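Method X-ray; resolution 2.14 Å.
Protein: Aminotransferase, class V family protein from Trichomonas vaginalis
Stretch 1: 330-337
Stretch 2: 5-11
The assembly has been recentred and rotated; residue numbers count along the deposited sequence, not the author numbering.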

ATOM      1  N   GLN A 330      24.221 -16.913  15.121  1.00 21.21           N
ATOM      2  CA  GLN A 330      25.092 -16.597  16.262  1.00 22.88           C
ATOM      3  C   GLN A 330      26.292 -15.710  15.871  1.00 23.44           C
ATOM      4  O   GLN A 330      26.958 -15.169  16.745  1.00 23.66           O
ATOM      5  CB  GLN A 330      25.510 -17.876  17.033  1.00 23.56           C
ATOM      6  CG  GLN A 330      26.501 -18.793  16.343  1.00 24.54           C
ATOM      7  CD  GLN A 330      26.732 -20.108  17.074  1.00 25.04           C
ATOM      8  OE1 GLN A 330      27.849 -20.399  17.467  1.00 26.24           O
ATOM      9  NE2 GLN A 330      25.681 -20.909  17.245  1.00 25.11           N
ATOM     10  N   ARG A 331      26.555 -15.567  14.565  1.00 24.31           N
ATOM     11  CA  ARG A 331      27.488 -14.561  14.022  1.00 23.96           C
ATOM     12  C   ARG A 331      26.784 -13.321  13.422  1.00 24.18           C
ATOM     13  O   ARG A 331      27.379 -12.589  12.625  1.00 24.92           O
ATOM     14  CB  ARG A 331      28.357 -15.210  12.938  1.00 24.77           C
ATOM     15  CG  ARG A 331      29.187 -16.390  13.410  1.00 25.41           C
ATOM     16  CD  ARG A 331      29.718 -17.198  12.243  1.00 26.01           C
ATOM     17  NE  ARG A 331      30.844 -18.039  12.653  1.00 27.22           N
ATOM     18  CZ  ARG A 331      32.122 -17.894  12.286  1.00 28.28           C
ATOM     19  NH1 ARG A 331      32.522 -16.927  11.447  1.00 28.14           N
ATOM     20  NH2 ARG A 331      33.030 -18.748  12.764  1.00 28.42           N
ATOM     21  N   LYS A 332      25.524 -13.087  13.791  1.00 24.19           N
ATOM     22  CA  LYS A 332      24.717 -11.981  13.252  1.00 24.55           C
ATOM     23  C   LYS A 332      24.549 -11.974  11.705  1.00 22.93           C
ATOM     24  O   LYS A 332      24.360 -10.918  11.088  1.00 21.20           O
ATOM     25  CB  LYS A 332      25.230 -10.624  13.782  1.00 26.01           C
ATOM     26  CG  LYS A 332      24.817 -10.324  15.222  1.00 27.83           C
ATOM     27  CD  LYS A 332      25.051  -8.863  15.606  1.00 29.78           C
ATOM     28  CE  LYS A 332      24.031  -7.901  14.989  1.00 30.76           C
ATOM     29  NZ  LYS A 332      22.658  -7.961  15.582  1.00 31.46           N
ATOM     30  N   LEU A 333      24.608 -13.162  11.104  1.00 21.41           N
ATOM     31  CA  LEU A 333      24.279 -13.359   9.694  1.00 20.90           C
ATOM     32  C   LEU A 333      22.833 -13.844   9.722  1.00 20.66           C
ATOM     33  O   LEU A 333      22.576 -15.001  10.028  1.00 20.21           O
ATOM     34  CB  LEU A 333      25.209 -14.390   9.051  1.00 20.36           C
ATOM     35  CG  LEU A 333      26.700 -14.042   8.994  1.00 20.16           C
ATOM     36  CD1 LEU A 333      27.546 -15.296   8.873  1.00 19.73           C
ATOM     37  CD2 LEU A 333      26.992 -13.082   7.850  1.00 20.16           C
ATOM     38  N   LEU A 334      21.898 -12.938   9.452  1.00 20.56           N
ATOM     39  CA  LEU A 334      20.480 -13.179   9.722  1.00 20.79           C
ATOM     40  C   LEU A 334      19.673 -13.546   8.477  1.00 21.16           C
ATOM     41  O   LEU A 334      19.905 -13.008   7.392  1.00 20.14           O
ATOM     42  CB  LEU A 334      19.862 -11.940  10.377  1.00 20.69           C
ATOM     43  CG  LEU A 334      20.485 -11.507  11.721  1.00 20.64           C
ATOM     44  CD1 LEU A 334      19.776 -10.269  12.248  1.00 20.52           C
ATOM     45  CD2 LEU A 334      20.433 -12.625  12.747  1.00 20.12           C
ATOM     46  N   THR A 335      18.719 -14.456   8.678  1.00 21.86           N
ATOM     47  CA  THR A 335      17.756 -14.906   7.661  1.00 22.01           C
ATOM     48  C   THR A 335      18.440 -15.601   6.482  1.00 22.66           C
ATOM     49  O   THR A 335      18.142 -15.357   5.308  1.00 22.16           O
ATOM     50  CB  THR A 335      16.820 -13.759   7.215  1.00 22.20           C
ATOM     51  OG1 THR A 335      16.373 -13.041   8.367  1.00 21.63           O
ATOM     52  CG2 THR A 335      15.580 -14.297   6.465  1.00 22.09           C
ATOM     53  N   LEU A 336      19.371 -16.484   6.828  1.00 23.35           N
ATOM     54  CA  LEU A 336      19.957 -17.407   5.865  1.00 23.93           C
ATOM     55  C   LEU A 336      19.125 -18.678   5.741  1.00 24.44           C
ATOM     56  O   LEU A 336      19.434 -19.531   4.926  1.00 24.19           O
ATOM     57  CB  LEU A 336      21.414 -17.707   6.235  1.00 24.36           C
ATOM     58  CG  LEU A 336      22.318 -16.552   5.784  1.00 24.39           C
ATOM     59  CD1 LEU A 336      23.531 -16.416   6.659  1.00 25.10           C
ATOM     60  CD2 LEU A 336      22.731 -16.713   4.326  1.00 24.91           C
ATOM     61  N   LYS A 337      18.065 -18.794   6.547  1.00 26.13           N
ATOM     62  CA  LYS A 337      17.085 -19.869   6.419  1.00 26.72           C
ATOM     63  C   LYS A 337      16.357 -19.742   5.083  1.00 26.40           C
ATOM     64  O   LYS A 337      15.791 -18.689   4.784  1.00 25.21           O
ATOM     65  CB  LYS A 337      16.083 -19.785   7.573  1.00 28.50           C
ATOM     66  CG  LYS A 337      15.049 -20.895   7.618  1.00 30.37           C
ATOM     67  CD  LYS A 337      14.265 -20.848   8.921  1.00 32.20           C
ATOM     68  CE  LYS A 337      13.540 -22.158   9.191  1.00 33.36           C
ATOM     69  NZ  LYS A 337      12.953 -22.155  10.562  1.00 34.01           N
TER
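Stretch 2 (5-11) RAYNFSA

Two segments of one chain, whose touching residues are at least 324 positions apart in sequence, 5-11 near the N terminus and 330-337, are joined by a very short parallel β-ladder of just two bridges, Leu 333 with Tyr 7 and Leu 334 with Asn 8. Stretch 2 runs in the same direction as stretch 1, in register from Lys 332 beside Ala 6 to Leu 334 beside Asn 8. At the bridges both backbones are extended, with phi/psi of -86/106 at Tyr 7 and -104/109 at Asn 8. Beyond the bridges both strands leave the extended form, Phe 9 at -105/26 and Thr 335 at 63/45, and the register skips Phe 9: the CA of Thr 335 is nearest that of Ser 10, at 5.2 Å.

Three main-chain hydrogen bonds hold the segments together. Tyr 7 N donates to Lys 332 O (3.1 Å), and Tyr 7 O accepts from Leu 334 N (2.9 Å) in an almost linear bond; Tyr 7 thus uses both its amide and its carbonyl on residues flanking Leu 333, as expected in a parallel ladder. Phe 9 N donates to Leu 334 O (3.0 Å).

The side chains of Leu 333 and Tyr 7 share one face of the sheet. Leu 333 CD2 lies 3.7 Å from Tyr 7 CD2 and also 3.7 Å from Phe 9 CE2, where it meets the edge of the phenylalanine ring. Leu 336 covers one face of that ring, its CG 4.1 Å from Phe 9 CD2. Leu 334 and Asn 8 point to the other face of the sheet, and Leu 334 CD1 packs against Ala 6 CB at 3.5 Å. Lys 332 adds its aliphatic portion, with CE 3.7 Å from Ala 6 CB. Within stretch 2, Asn 8 OD1 accepts a hydrogen bond from Ser 10 N (3.1 Å), bridging the turn at Phe 9.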

ATOM      1  N   ARG A   5      24.490  -2.696  13.550  1.00 19.52           N
ATOM      2  CA  ARG A   5      23.800  -3.175  12.308  1.00 19.45           C
ATOM      3  C   ARG A   5      24.139  -4.644  12.074  1.00 19.57           C
ATOM      4  O   ARG A   5      25.311  -5.032  12.137  1.00 19.69           O
ATOM      5  CB  ARG A   5      24.236  -2.361  11.091  1.00 19.69           C
ATOM      6  CG  ARG A   5      23.889  -0.878  11.161  1.00 19.60           C
ATOM      7  CD  ARG A   5      22.450  -0.621  10.756  1.00 18.74           C
ATOM      8  NE  ARG A   5      22.268  -0.835   9.319  1.00 18.13           N
ATOM      9  CZ  ARG A   5      21.096  -0.934   8.693  1.00 17.63           C
ATOM     10  NH1 ARG A   5      19.938  -0.834   9.360  1.00 17.52           N
ATOM     11  NH2 ARG A   5      21.080  -1.128   7.377  1.00 17.31           N
ATOM     12  N   ALA A   6      23.116  -5.455  11.823  1.00 18.92           N
ATOM     13  CA  ALA A   6      23.311  -6.871  11.512  1.00 18.35           C
ATOM     14  C   ALA A   6      23.611  -7.038  10.034  1.00 17.76           C
ATOM     15  O   ALA A   6      23.393  -6.126   9.240  1.00 17.47           O
ATOM     16  CB  ALA A   6      22.080  -7.669  11.898  1.00 18.09           C
ATOM     17  N   TYR A   7      24.137  -8.206   9.681  1.00 17.26           N
ATOM     18  CA  TYR A   7      24.243  -8.614   8.287  1.00 16.83           C
ATOM     19  C   TYR A   7      22.929  -9.275   7.886  1.00 16.63           C
ATOM     20  O   TYR A   7      22.648 -10.407   8.278  1.00 17.85           O
ATOM     21  CB  TYR A   7      25.411  -9.577   8.096  1.00 16.73           C
ATOM     22  CG  TYR A   7      26.763  -9.003   8.443  1.00 16.71           C
ATOM     23  CD1 TYR A   7      27.150  -7.731   7.993  1.00 16.87           C
ATOM     24  CD2 TYR A   7      27.678  -9.738   9.198  1.00 16.54           C
ATOM     25  CE1 TYR A   7      28.401  -7.214   8.288  1.00 16.62           C
ATOM     26  CE2 TYR A   7      28.934  -9.223   9.499  1.00 16.75           C
ATOM     27  CZ  TYR A   7      29.286  -7.964   9.042  1.00 16.51           C
ATOM     28  OH  TYR A   7      30.516  -7.452   9.320  1.00 16.52           O
ATOM     29  N   ASN A   8      22.138  -8.560   7.095  1.00 15.65           N
ATOM     30  CA  ASN A   8      20.749  -8.895   6.841  1.00 15.06           C
ATOM     31  C   ASN A   8      20.566  -9.517   5.451  1.00 14.90           C
ATOM     32  O   ASN A   8      20.669  -8.827   4.437  1.00 14.78           O
ATOM     33  CB  ASN A   8      19.917  -7.618   6.984  1.00 14.98           C
ATOM     34  CG  ASN A   8      18.426  -7.849   6.812  1.00 14.58           C
ATOM     35  OD1 ASN A   8      17.945  -8.976   6.802  1.00 14.43           O
ATOM     36  ND2 ASN A   8      17.691  -6.761   6.675  1.00 14.32           N
ATOM     37  N   PHE A   9      20.288 -10.822   5.419  1.00 14.11           N
ATOM     38  CA  PHE A   9      20.060 -11.531   4.168  1.00 13.94           C
ATOM     39  C   PHE A   9      18.581 -11.843   3.910  1.00 13.80           C
ATOM     40  O   PHE A   9      18.274 -12.771   3.182  1.00 13.66           O
ATOM     41  CB  PHE A   9      20.909 -12.800   4.145  1.00 13.79           C
ATOM     42  CG  PHE A   9      22.384 -12.537   4.132  1.00 13.74           C
ATOM     43  CD1 PHE A   9      23.040 -12.256   2.939  1.00 13.82           C
ATOM     44  CD2 PHE A   9      23.118 -12.568   5.305  1.00 13.67           C
ATOM     45  CE1 PHE A   9      24.408 -12.003   2.923  1.00 14.05           C
ATOM     46  CE2 PHE A   9      24.482 -12.322   5.294  1.00 13.79           C
ATOM     47  CZ  PHE A   9      25.134 -12.048   4.099  1.00 13.73           C
ATOM     48  N   SER A  10      17.663 -11.055   4.477  1.00 14.26           N
ATOM     49  CA  SER A  10      16.243 -11.288   4.261  1.00 14.63           C
ATOM     50  C   SER A  10      15.883 -11.134   2.790  1.00 14.82           C
ATOM     51  O   SER A  10      16.321 -10.193   2.135  1.00 14.66           O
ATOM     52  CB  SER A  10      15.380 -10.339   5.081  1.00 14.94           C
ATOM     53  OG  SER A  10      14.013 -10.546   4.758  1.00 15.16           O
ATOM     54  N   ALA A  11      15.070 -12.063   2.300  1.00 15.46           N
ATOM     55  CA  ALA A  11      14.614 -12.068   0.920  1.00 15.74           C
ATOM     56  C   ALA A  11      13.607 -10.957   0.627  1.00 15.69           C
ATOM     57  O   ALA A  11      13.437 -10.587  -0.522  1.00 15.89           O
ATOM     58  CB  ALA A  11      14.010 -13.422   0.572  1.00 15.63           C
TER